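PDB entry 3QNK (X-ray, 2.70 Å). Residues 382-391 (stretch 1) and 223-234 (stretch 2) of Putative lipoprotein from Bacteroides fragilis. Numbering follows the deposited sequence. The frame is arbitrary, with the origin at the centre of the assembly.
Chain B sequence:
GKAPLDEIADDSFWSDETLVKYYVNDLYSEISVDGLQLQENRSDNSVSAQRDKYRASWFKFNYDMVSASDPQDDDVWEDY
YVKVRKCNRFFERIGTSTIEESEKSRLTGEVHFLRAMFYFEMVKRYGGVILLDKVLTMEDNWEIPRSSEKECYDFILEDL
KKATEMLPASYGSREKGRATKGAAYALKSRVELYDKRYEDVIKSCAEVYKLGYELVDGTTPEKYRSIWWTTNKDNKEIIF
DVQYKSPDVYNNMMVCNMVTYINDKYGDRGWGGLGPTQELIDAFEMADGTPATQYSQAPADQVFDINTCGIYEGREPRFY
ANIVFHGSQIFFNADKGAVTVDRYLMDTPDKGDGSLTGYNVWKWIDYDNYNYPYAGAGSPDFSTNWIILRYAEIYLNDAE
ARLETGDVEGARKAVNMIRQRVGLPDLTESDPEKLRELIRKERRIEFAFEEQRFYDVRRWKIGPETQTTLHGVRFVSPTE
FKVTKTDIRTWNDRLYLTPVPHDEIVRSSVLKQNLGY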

ATOM      1  N   PHE B 382      -0.751  20.436  12.452  1.00 89.58           N
ATOM      2  CA  PHE B 382      -0.846  19.869  13.788  1.00 86.25           C
ATOM      3  C   PHE B 382      -0.019  18.603  13.869  1.00 85.37           C
ATOM      4  O   PHE B 382      -0.535  17.482  13.839  1.00 85.24           O
ATOM      5  CB  PHE B 382      -2.295  19.657  14.195  1.00 88.01           C
ATOM      6  CG  PHE B 382      -2.913  20.975  14.553  1.00 91.80           C
ATOM      7  CD1 PHE B 382      -2.695  21.544  15.802  1.00 95.94           C
ATOM      8  CD2 PHE B 382      -3.645  21.693  13.617  1.00 96.16           C
ATOM      9  CE1 PHE B 382      -3.229  22.797  16.121  1.00 99.02           C
ATOM     10  CE2 PHE B 382      -4.170  22.949  13.931  1.00100.88           C
ATOM     11  CZ  PHE B 382      -3.967  23.489  15.183  1.00 99.42           C
ATOM     12  N   SER B 383       1.301  18.802  13.973  1.00 77.92           N
ATOM     13  CA  SER B 383       2.281  17.734  14.062  1.00 74.00           C
ATOM     14  C   SER B 383       2.454  17.239  15.486  1.00 71.16           C
ATOM     15  O   SER B 383       2.201  17.955  16.469  1.00 68.87           O
ATOM     16  CB  SER B 383       3.626  18.204  13.534  1.00 77.70           C
ATOM     17  OG  SER B 383       4.107  19.234  14.378  1.00 88.29           O
ATOM     18  N   THR B 384       2.954  16.018  15.567  1.00 64.56           N
ATOM     19  CA  THR B 384       3.262  15.315  16.793  1.00 61.89           C
ATOM     20  C   THR B 384       4.769  15.045  16.790  1.00 62.85           C
ATOM     21  O   THR B 384       5.354  14.717  15.765  1.00 62.08           O
ATOM     22  CB  THR B 384       2.356  14.061  16.924  1.00 65.07           C
ATOM     23  OG1 THR B 384       1.098  14.489  17.461  1.00 60.89           O
ATOM     24  CG2 THR B 384       2.957  12.972  17.828  1.00 61.95           C
ATOM     25  N   ASN B 385       5.392  15.237  17.935  1.00 59.99           N
ATOM     26  CA  ASN B 385       6.805  14.977  18.114  1.00 60.23           C
ATOM     27  C   ASN B 385       6.886  13.540  18.624  1.00 62.78           C
ATOM     28  O   ASN B 385       6.802  13.269  19.841  1.00 62.10           O
ATOM     29  CB  ASN B 385       7.456  16.027  19.058  1.00 62.92           C
ATOM     30  CG  ASN B 385       8.977  16.004  19.111  1.00 96.07           C
ATOM     31  OD1 ASN B 385       9.662  15.447  18.232  1.00 83.17           O
ATOM     32  ND2 ASN B 385       9.545  16.656  20.138  1.00 95.60           N
ATOM     33  N   TRP B 386       6.937  12.604  17.662  1.00 57.92           N
ATOM     34  CA  TRP B 386       7.004  11.174  17.960  1.00 55.61           C
ATOM     35  C   TRP B 386       8.427  10.803  18.351  1.00 56.19           C
ATOM     36  O   TRP B 386       9.314  10.797  17.500  1.00 57.88           O
ATOM     37  CB  TRP B 386       6.507  10.337  16.763  1.00 53.86           C
ATOM     38  CG  TRP B 386       6.308   8.893  17.104  1.00 53.52           C
ATOM     39  CD1 TRP B 386       6.968   7.824  16.570  1.00 56.22           C
ATOM     40  CD2 TRP B 386       5.413   8.361  18.100  1.00 52.20           C
ATOM     41  NE1 TRP B 386       6.533   6.652  17.163  1.00 54.81           N
ATOM     42  CE2 TRP B 386       5.589   6.958  18.115  1.00 55.53           C
ATOM     43  CE3 TRP B 386       4.528   8.944  19.027  1.00 53.08           C
ATOM     44  CZ2 TRP B 386       4.880   6.127  18.990  1.00 54.08           C
ATOM     45  CZ3 TRP B 386       3.844   8.121  19.909  1.00 53.86           C
ATOM     46  CH2 TRP B 386       3.996   6.728  19.864  1.00 53.85           C
ATOM     47  N   ILE B 387       8.646  10.546  19.644  1.00 48.80           N
ATOM     48  CA  ILE B 387       9.974  10.222  20.164  1.00 48.24           C
ATOM     49  C   ILE B 387      10.156   8.707  20.182  1.00 52.00           C
ATOM     50  O   ILE B 387       9.661   8.004  21.082  1.00 52.66           O
ATOM     51  CB  ILE B 387      10.241  10.867  21.534  1.00 50.17           C
ATOM     52  CG1 ILE B 387       9.944  12.382  21.456  1.00 51.59           C
ATOM     53  CG2 ILE B 387      11.672  10.578  21.961  1.00 49.57           C
ATOM     54  CD1 ILE B 387       9.788  13.092  22.793  1.00 62.20           C
ATOM     55  N   ILE B 388      10.876   8.218  19.174  1.00 48.01           N
ATOM     56  CA  ILE B 388      11.150   6.794  18.999  1.00 47.43           C
ATOM     57  C   ILE B 388      12.145   6.355  20.087  1.00 50.74           C
ATOM     58  O   ILE B 388      11.942   5.323  20.693  1.00 52.03           O
ATOM     59  CB  ILE B 388      11.616   6.488  17.530  1.00 50.95           C
ATOM     60  CG1 ILE B 388      10.491   6.864  16.517  1.00 51.23           C
ATOM     61  CG2 ILE B 388      11.983   5.018  17.365  1.00 50.98           C
ATOM     62  CD1 ILE B 388      10.910   7.115  15.077  1.00 53.69           C
ATOM     63  N   LEU B 389      13.158   7.157  20.387  1.00 47.13           N
ATOM     64  CA  LEU B 389      14.122   6.810  21.421  1.00 47.22           C
ATOM     65  C   LEU B 389      14.360   7.994  22.390  1.00 52.56           C
ATOM     66  O   LEU B 389      14.757   9.087  21.963  1.00 51.96           O
ATOM     67  CB  LEU B 389      15.457   6.339  20.800  1.00 48.16           C
ATOM     68  CG  LEU B 389      15.454   5.127  19.846  1.00 50.76           C
ATOM     69  CD1 LEU B 389      16.778   5.077  19.050  1.00 52.11           C
ATOM     70  CD2 LEU B 389      15.277   3.834  20.610  1.00 46.23           C
ATOM     71  N   ARG B 390      14.076   7.751  23.693  1.00 49.05           N
ATOM     72  CA  ARG B 390      14.251   8.651  24.843  1.00 49.31           C
ATOM     73  C   ARG B 390      15.346   8.139  25.778  1.00 53.92           C
ATOM     74  O   ARG B 390      15.475   6.921  25.952  1.00 53.10           O
ATOM     75  CB  ARG B 390      12.963   8.703  25.657  1.00 47.18           C
ATOM     76  CG  ARG B 390      11.899   9.701  25.271  1.00 52.84           C
ATOM     77  CD  ARG B 390      10.594   9.265  25.955  1.00 50.06           C
ATOM     78  NE  ARG B 390      10.707   9.454  27.392  1.00 58.51           N
ATOM     79  CZ  ARG B 390       9.940   8.900  28.313  1.00 66.49           C
ATOM     80  NH1 ARG B 390       8.944   8.101  27.966  1.00 46.62           N
ATOM     81  NH2 ARG B 390      10.139   9.164  29.589  1.00 60.28           N
ATOM     82  N   TYR B 391      16.041   9.048  26.479  1.00 50.96           N
ATOM     83  CA  TYR B 391      17.082   8.676  27.448  1.00 51.13           C
ATOM     84  C   TYR B 391      16.534   7.762  28.589  1.00 54.62           C
ATOM     85  O   TYR B 391      17.262   6.880  29.043  1.00 55.11           O
ATOM     86  CB  TYR B 391      17.742   9.930  28.037  1.00 52.58           C
ATOM     87  CG  TYR B 391      19.049   9.700  28.769  1.00 54.27           C
ATOM     88  CD1 TYR B 391      19.966   8.748  28.324  1.00 55.73           C
ATOM     89  CD2 TYR B 391      19.408  10.490  29.856  1.00 56.20           C
ATOM     90  CE1 TYR B 391      21.178   8.548  28.981  1.00 57.10           C
ATOM     91  CE2 TYR B 391      20.633  10.319  30.503  1.00 58.15           C
ATOM     92  CZ  TYR B 391      21.518   9.348  30.061  1.00 65.96           C
ATOM     93  OH  TYR B 391      22.734   9.198  30.677  1.00 68.97           O
TER
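Stretch 2, residues 223-234: KYRSIWWTTNKD

Segments far apart in sequence often pack by letting alternate residues of a strand face a partner that is not itself a strand, and this pair from a putative lipoprotein from Bacteroides fragilis is a compact example. The first stretch is a strand from Thr 384, turns a corner at Ile 388 and is strand again by Arg 390. The second leaves the end of a helix, passes through Ile 227 and Trp 228, and makes a short 3-10 segment at 230-231. It therefore lies on the strand as a curled chain, without a ladder of backbone hydrogen bonds. From Tyr 224 to Thr 230 the second stretch runs broadly opposite to the strand; beyond that it turns back. Ser 383 and Asn 385 meet the later part of the second stretch, Arg 390 the earlier part.

Alternation sets the pattern. Asn 385 and Ile 387 direct their CA-to-CB bonds toward the second stretch, whereas those of Thr 384 and Trp 386 point away. Asn 385 has the largest covered area, and its CA lies 5.9 Å from the CA of Trp 228. Its CB rests 3.6 Å from the backbone O of Trp 228, while its amide ND2 reaches to 3.9 Å from CA of Lys 233; OD1 finds its hydrogen bond elsewhere in the structure.

Trp 228 covers nearly as much by spanning several neighbours. Its CD1 is 3.4 Å from CD1 of Ile 387, an apolar contact extended by Ile 227, whose CG2 lies 3.8 Å from that same Ile 387 CD1. Farther along the indole, CZ2 sits over one face of the Arg 390 guanidinium, 3.7 Å from NH1. Seen from the indole, NH1 lies at the ring edge, so the two planar groups do not stack face to face. Beyond them, Arg 390 NH2 approaches Tyr 224 OH at 3.3 Å, carrying the contact back to the helix.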

ATOM      1  N   LYS B 223       5.902  19.643  33.695  1.00 56.22           N
ATOM      2  CA  LYS B 223       7.345  19.432  33.472  1.00 55.58           C
ATOM      3  C   LYS B 223       7.612  18.126  32.716  1.00 55.92           C
ATOM      4  O   LYS B 223       8.363  18.131  31.755  1.00 53.52           O
ATOM      5  CB  LYS B 223       8.118  19.423  34.798  1.00 58.07           C
ATOM      6  CG  LYS B 223       8.632  20.779  35.230  1.00 67.13           C
ATOM      7  CD  LYS B 223       9.190  20.692  36.637  1.00 68.38           C
ATOM      8  CE  LYS B 223       9.893  21.950  37.039  1.00 74.42           C
ATOM      9  NZ  LYS B 223      10.598  21.775  38.338  1.00 96.49           N
ATOM     10  N   TYR B 224       6.979  17.021  33.134  1.00 53.42           N
ATOM     11  CA  TYR B 224       7.133  15.720  32.482  1.00 52.42           C
ATOM     12  C   TYR B 224       6.600  15.764  31.049  1.00 58.13           C
ATOM     13  O   TYR B 224       7.323  15.362  30.134  1.00 56.91           O
ATOM     14  CB  TYR B 224       6.440  14.618  33.284  1.00 51.98           C
ATOM     15  CG  TYR B 224       6.693  13.226  32.737  1.00 52.50           C
ATOM     16  CD1 TYR B 224       7.799  12.484  33.145  1.00 54.21           C
ATOM     17  CD2 TYR B 224       5.804  12.635  31.845  1.00 51.45           C
ATOM     18  CE1 TYR B 224       8.019  11.195  32.666  1.00 53.86           C
ATOM     19  CE2 TYR B 224       6.030  11.359  31.341  1.00 50.63           C
ATOM     20  CZ  TYR B 224       7.131  10.639  31.764  1.00 57.80           C
ATOM     21  OH  TYR B 224       7.345   9.379  31.273  1.00 60.76           O
ATOM     22  N   ARG B 225       5.360  16.297  30.849  1.00 56.45           N
ATOM     23  CA  ARG B 225       4.720  16.429  29.522  1.00 55.31           C
ATOM     24  C   ARG B 225       5.527  17.271  28.553  1.00 56.99           C
ATOM     25  O   ARG B 225       5.392  17.099  27.344  1.00 57.72           O
ATOM     26  CB  ARG B 225       3.336  17.050  29.634  1.00 53.26           C
ATOM     27  CG  ARG B 225       2.306  16.113  30.183  1.00 46.95           C
ATOM     28  CD  ARG B 225       0.936  16.658  30.003  1.00 41.23           C
ATOM     29  NE  ARG B 225       0.766  18.000  30.577  1.00 53.02           N
ATOM     30  CZ  ARG B 225       0.102  18.281  31.699  1.00 62.87           C
ATOM     31  NH1 ARG B 225      -0.488  17.311  32.396  1.00 47.10           N
ATOM     32  NH2 ARG B 225      -0.005  19.531  32.111  1.00 48.34           N
ATOM     33  N   SER B 226       6.364  18.165  29.069  1.00 51.63           N
ATOM     34  CA  SER B 226       7.181  19.049  28.242  1.00 52.28           C
ATOM     35  C   SER B 226       8.239  18.300  27.401  1.00 56.30           C
ATOM     36  O   SER B 226       8.858  18.928  26.554  1.00 58.75           O
ATOM     37  CB  SER B 226       7.845  20.121  29.096  1.00 53.12           C
ATOM     38  OG  SER B 226       8.993  19.580  29.720  1.00 59.31           O
ATOM     39  N   ILE B 227       8.441  16.982  27.616  1.00 50.68           N
ATOM     40  CA  ILE B 227       9.393  16.173  26.839  1.00 49.61           C
ATOM     41  C   ILE B 227       8.901  16.170  25.394  1.00 57.67           C
ATOM     42  O   ILE B 227       9.683  16.344  24.454  1.00 59.48           O
ATOM     43  CB  ILE B 227       9.504  14.744  27.449  1.00 50.95           C
ATOM     44  CG1 ILE B 227      10.204  14.770  28.826  1.00 50.58           C
ATOM     45  CG2 ILE B 227      10.195  13.741  26.498  1.00 51.60           C
ATOM     46  CD1 ILE B 227      10.010  13.513  29.670  1.00 50.54           C
ATOM     47  N   TRP B 228       7.576  16.087  25.241  1.00 55.20           N
ATOM     48  CA  TRP B 228       6.898  15.980  23.960  1.00 55.59           C
ATOM     49  C   TRP B 228       6.537  17.309  23.319  1.00 62.96           C
ATOM     50  O   TRP B 228       6.051  17.294  22.176  1.00 62.79           O
ATOM     51  CB  TRP B 228       5.648  15.134  24.138  1.00 52.89           C
ATOM     52  CG  TRP B 228       6.047  13.721  24.393  1.00 53.09           C
ATOM     53  CD1 TRP B 228       6.454  12.813  23.462  1.00 55.47           C
ATOM     54  CD2 TRP B 228       6.304  13.129  25.673  1.00 52.60           C
ATOM     55  NE1 TRP B 228       6.928  11.685  24.079  1.00 54.27           N
ATOM     56  CE2 TRP B 228       6.801  11.830  25.439  1.00 55.99           C
ATOM     57  CE3 TRP B 228       6.105  13.549  27.001  1.00 54.54           C
ATOM     58  CZ2 TRP B 228       7.100  10.934  26.487  1.00 55.01           C
ATOM     59  CZ3 TRP B 228       6.438  12.680  28.039  1.00 56.14           C
ATOM     60  CH2 TRP B 228       6.935  11.390  27.778  1.00 55.93           C
ATOM     61  N   TRP B 229       6.796  18.452  24.012  1.00 58.95           N
ATOM     62  CA  TRP B 229       6.451  19.758  23.450  1.00 59.23           C
ATOM     63  C   TRP B 229       7.292  20.071  22.264  1.00 67.59           C
ATOM     64  O   TRP B 229       8.510  19.852  22.281  1.00 66.65           O
ATOM     65  CB  TRP B 229       6.602  20.910  24.452  1.00 57.46           C
ATOM     66  CG  TRP B 229       5.655  20.901  25.603  1.00 56.29           C
ATOM     67  CD1 TRP B 229       4.619  20.040  25.821  1.00 57.19           C
ATOM     68  CD2 TRP B 229       5.685  21.787  26.716  1.00 56.36           C
ATOM     69  NE1 TRP B 229       4.010  20.328  27.011  1.00 55.65           N
ATOM     70  CE2 TRP B 229       4.635  21.405  27.583  1.00 58.52           C
ATOM     71  CE3 TRP B 229       6.500  22.873  27.074  1.00 58.56           C
ATOM     72  CZ2 TRP B 229       4.389  22.059  28.793  1.00 57.85           C
ATOM     73  CZ3 TRP B 229       6.246  23.531  28.269  1.00 60.01           C
ATOM     74  CH2 TRP B 229       5.194  23.129  29.109  1.00 59.54           C
ATOM     75  N   THR B 230       6.635  20.609  21.228  1.00 68.27           N
ATOM     76  CA  THR B 230       7.271  21.040  19.987  1.00 69.54           C
ATOM     77  C   THR B 230       8.147  22.262  20.310  1.00 73.95           C
ATOM     78  O   THR B 230       9.213  22.414  19.705  1.00 75.95           O
ATOM     79  CB  THR B 230       6.228  21.263  18.906  1.00 82.22           C
ATOM     80  OG1 THR B 230       5.134  21.969  19.478  1.00 91.72           O
ATOM     81  CG2 THR B 230       5.699  19.936  18.331  1.00 76.00           C
ATOM     82  N   THR B 231       7.770  23.052  21.350  1.00 67.82           N
ATOM     83  CA  THR B 231       8.569  24.199  21.819  1.00 67.62           C
ATOM     84  C   THR B 231       9.730  23.729  22.739  1.00 67.29           C
ATOM     85  O   THR B 231      10.428  24.554  23.332  1.00 68.66           O
ATOM     86  CB  THR B 231       7.690  25.243  22.544  1.00 77.83           C
ATOM     87  OG1 THR B 231       6.954  24.624  23.592  1.00 81.65           O
ATOM     88  CG2 THR B 231       6.767  26.005  21.604  1.00 75.38           C
ATOM     89  N   ASN B 232       9.926  22.414  22.869  1.00 59.82           N
ATOM     90  CA  ASN B 232      11.001  21.857  23.694  1.00 58.45           C
ATOM     91  C   ASN B 232      11.664  20.710  22.959  1.00 64.49           C
ATOM     92  O   ASN B 232      12.356  19.904  23.574  1.00 63.11           O
ATOM     93  CB  ASN B 232      10.483  21.417  25.067  1.00 50.86           C
ATOM     94  CG  ASN B 232      11.562  21.296  26.113  1.00 75.24           C
ATOM     95  OD1 ASN B 232      12.543  22.071  26.150  1.00 71.42           O
ATOM     96  ND2 ASN B 232      11.411  20.310  26.984  1.00 67.65           N
ATOM     97  N   LYS B 233      11.503  20.685  21.615  1.00 65.60           N
ATOM     98  CA  LYS B 233      12.023  19.668  20.689  1.00 66.77           C
ATOM     99  C   LYS B 233      13.562  19.504  20.794  1.00 74.88           C
ATOM    100  O   LYS B 233      14.086  18.495  20.311  1.00 74.99           O
ATOM    101  CB  LYS B 233      11.617  20.015  19.239  1.00 69.97           C
ATOM    102  N   ASP B 234      14.259  20.448  21.480  1.00 73.51           N
ATOM    103  CA  ASP B 234      15.717  20.479  21.675  1.00 75.06           C
ATOM    104  C   ASP B 234      16.198  20.015  23.070  1.00 74.61           C
ATOM    105  O   ASP B 234      17.347  20.274  23.423  1.00 74.78           O
ATOM    106  CB  ASP B 234      16.244  21.906  21.419  1.00 80.51           C
ATOM    107  CG  ASP B 234      16.036  22.353  19.987  1.00112.11           C
ATOM    108  OD1 ASP B 234      16.607  21.704  19.068  1.00115.33           O
ATOM    109  OD2 ASP B 234      15.274  23.321  19.772  1.00126.28           O
TER